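Local coordinates for fiber protein 2 (Human adenovirus type 41, PDB 2BZV), which forms the trimeric fiber spikes at the capsid vertices, whose head domain probably attaches the virion to a receptor on the host cell, at residues L40-N45 with Y146-K151. Numbering follows the deposited sequence.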
loop_
_atom_site.group_PDB
_atom_site.type_symbol
_atom_site.label_atom_id
_atom_site.label_comp_id
_atom_site.label_asym_id
_atom_site.label_seq_id
_atom_site.Cartn_x
_atom_site.Cartn_y
_atom_site.Cartn_z
ATOM N N LEU A 40 3.947 -6.737 -14.114
ATOM C CA LEU A 40 2.769 -6.420 -13.296
ATOM C C LEU A 40 2.649 -7.538 -12.282
ATOM O O LEU A 40 2.679 -8.715 -12.660
ATOM C CB LEU A 40 1.526 -6.336 -14.181
ATOM C CG LEU A 40 0.200 -6.190 -13.445
ATOM C CD1 LEU A 40 0.137 -4.926 -12.588
ATOM C CD2 LEU A 40 -0.944 -6.171 -14.439
ATOM N N CYS A 41 2.511 -7.174 -11.005
ATOM C CA CYS A 41 2.365 -8.141 -9.934
ATOM C C CYS A 41 1.165 -7.734 -9.087
ATOM O O CYS A 41 1.127 -6.586 -8.606
ATOM C CB CYS A 41 3.638 -8.182 -9.080
ATOM S SG CYS A 41 3.547 -9.382 -7.721
ATOM N N LEU A 42 0.206 -8.643 -8.935
ATOM C CA LEU A 42 -1.007 -8.440 -8.141
ATOM C C LEU A 42 -0.995 -9.411 -6.984
ATOM O O LEU A 42 -0.866 -10.613 -7.209
ATOM C CB LEU A 42 -2.257 -8.723 -8.993
ATOM C CG LEU A 42 -2.398 -7.927 -10.296
ATOM C CD1 LEU A 42 -3.668 -8.351 -11.023
ATOM C CD2 LEU A 42 -2.387 -6.430 -10.036
ATOM N N THR A 43 -1.195 -8.907 -5.766
ATOM C CA THR A 43 -1.341 -9.808 -4.617
ATOM C C THR A 43 -2.652 -9.480 -3.909
ATOM O O THR A 43 -2.971 -8.324 -3.624
ATOM C CB THR A 43 -0.141 -9.763 -3.645
ATOM O OG1 THR A 43 0.030 -8.437 -3.137
ATOM C CG2 THR A 43 1.118 -10.198 -4.364
ATOM N N LYS A 44 -3.428 -10.533 -3.650
ATOM C CA LYS A 44 -4.761 -10.405 -3.072
ATOM C C LYS A 44 -4.706 -10.632 -1.564
ATOM O O LYS A 44 -4.174 -11.647 -1.099
ATOM C CB LYS A 44 -5.700 -11.435 -3.707
ATOM C CG LYS A 44 -7.109 -11.376 -3.144
ATOM C CD LYS A 44 -8.008 -12.423 -3.785
ATOM C CE LYS A 44 -9.388 -12.458 -3.152
ATOM N NZ LYS A 44 -10.155 -11.213 -3.424
ATOM N N ASN A 45 -5.271 -9.681 -0.818
ATOM C CA ASN A 45 -5.422 -9.756 0.643
ATOM C C ASN A 45 -6.889 -9.474 0.903
ATOM O O ASN A 45 -7.269 -8.306 0.988
ATOM C CB ASN A 45 -4.530 -8.654 1.295
ATOM C CG ASN A 45 -4.704 -8.396 2.802
ATOM O OD1 ASN A 45 -4.817 -9.369 3.542
ATOM N ND2 ASN A 45 -4.629 -7.135 3.280
ATOM N N TYR A 146 -13.936 -7.315 -17.484
ATOM C CA TYR A 146 -13.178 -6.441 -16.596
ATOM C C TYR A 146 -11.977 -5.896 -17.330
ATOM O O TYR A 146 -11.569 -6.443 -18.369
ATOM C CB TYR A 146 -12.669 -7.260 -15.391
ATOM C CG TYR A 146 -13.808 -7.896 -14.615
ATOM C CD1 TYR A 146 -14.473 -7.199 -13.612
ATOM C CD2 TYR A 146 -14.246 -9.193 -14.905
ATOM C CE1 TYR A 146 -15.524 -7.774 -12.913
ATOM C CE2 TYR A 146 -15.312 -9.769 -14.216
ATOM C CZ TYR A 146 -15.948 -9.049 -13.228
ATOM O OH TYR A 146 -17.001 -9.605 -12.537
ATOM N N ALA A 147 -11.373 -4.839 -16.798
ATOM C CA ALA A 147 -10.162 -4.340 -17.413
ATOM C C ALA A 147 -9.357 -3.481 -16.463
ATOM O O ALA A 147 -9.886 -2.893 -15.508
ATOM C CB ALA A 147 -10.489 -3.509 -18.671
ATOM N N PHE A 148 -8.069 -3.398 -16.761
ATOM C CA PHE A 148 -7.208 -2.328 -16.259
ATOM C C PHE A 148 -6.764 -1.498 -17.451
ATOM O O PHE A 148 -6.349 -2.063 -18.468
ATOM C CB PHE A 148 -5.917 -2.857 -15.639
ATOM C CG PHE A 148 -6.082 -3.801 -14.494
ATOM C CD1 PHE A 148 -6.422 -3.327 -13.241
ATOM C CD2 PHE A 148 -5.827 -5.138 -14.646
ATOM C CE1 PHE A 148 -6.561 -4.181 -12.168
ATOM C CE2 PHE A 148 -5.960 -5.999 -13.570
ATOM C CZ PHE A 148 -6.340 -5.522 -12.340
ATOM N N THR A 149 -6.801 -0.169 -17.305
ATOM C CA THR A 149 -6.222 0.710 -18.312
ATOM C C THR A 149 -5.201 1.577 -17.599
ATOM O O THR A 149 -5.556 2.392 -16.754
ATOM C CB THR A 149 -7.264 1.576 -19.027
ATOM O OG1 THR A 149 -8.261 0.707 -19.596
ATOM C CG2 THR A 149 -6.592 2.415 -20.104
ATOM N N PHE A 150 -3.940 1.358 -17.952
ATOM C CA PHE A 150 -2.829 2.101 -17.368
ATOM C C PHE A 150 -2.426 3.210 -18.320
ATOM O O PHE A 150 -2.440 3.016 -19.533
ATOM C CB PHE A 150 -1.640 1.163 -17.177
ATOM C CG PHE A 150 -1.935 0.010 -16.262
ATOM C CD1 PHE A 150 -2.055 0.200 -14.889
ATOM C CD2 PHE A 150 -2.093 -1.277 -16.777
ATOM C CE1 PHE A 150 -2.333 -0.867 -14.037
ATOM C CE2 PHE A 150 -2.370 -2.335 -15.939
ATOM C CZ PHE A 150 -2.489 -2.131 -14.564
ATOM N N LYS A 151 -2.037 4.355 -17.778
ATOM C CA LYS A 151 -1.529 5.442 -18.606
ATOM C C LYS A 151 -0.324 6.071 -17.916
ATOM O O LYS A 151 -0.371 6.357 -16.713
ATOM C CB LYS A 151 -2.601 6.512 -18.846
ATOM C CG LYS A 151 -2.113 7.662 -19.751
ATOM C CD LYS A 151 -3.160 8.766 -19.832
ATOM C CE LYS A 151 -2.616 10.042 -20.459
ATOM N NZ LYS A 151 -3.657 11.115 -20.491
#
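Leu42 and Phe148 reach for each other from opposite directions, and one methyl does the touching: CD1 of Leu42 lies 4.1 Å from CZ of Phe148, approaching the outer end of the ring obliquely. A second methyl-to-ring contact forms two residues along each strand, where CD1 of Leu40 meets CZ of Phe150 at 4.3 Å, again obliquely. The leucines get there by different rotamers: CG lies opposite the carbonyl carbon in Leu42 (chi1 -56°) but opposite the backbone N in Leu40 (chi1 172°), yet both deliver CD1 to a ring end. Such contacts depend on shape and apolar surface alone, and no hydrogen bond joins the two segments. The division of labour suits the spacing: with CA atoms of Leu40 and Phe150 11.0 Å apart, the long flat phenylalanine spans nearly half of the gap, while each leucine presents one methyl. All four are buried, which suits side chains with no polar atom to satisfy. The contact lies in the core between the two antiparallel sheets of the knob's beta-sandwich, joining strand 36-45 to strand 146-153. Ile53 of strand 48-57 touches both Leu40 and Phe150; strands 69-76 and 135-139 flank 146-153 in its sheet.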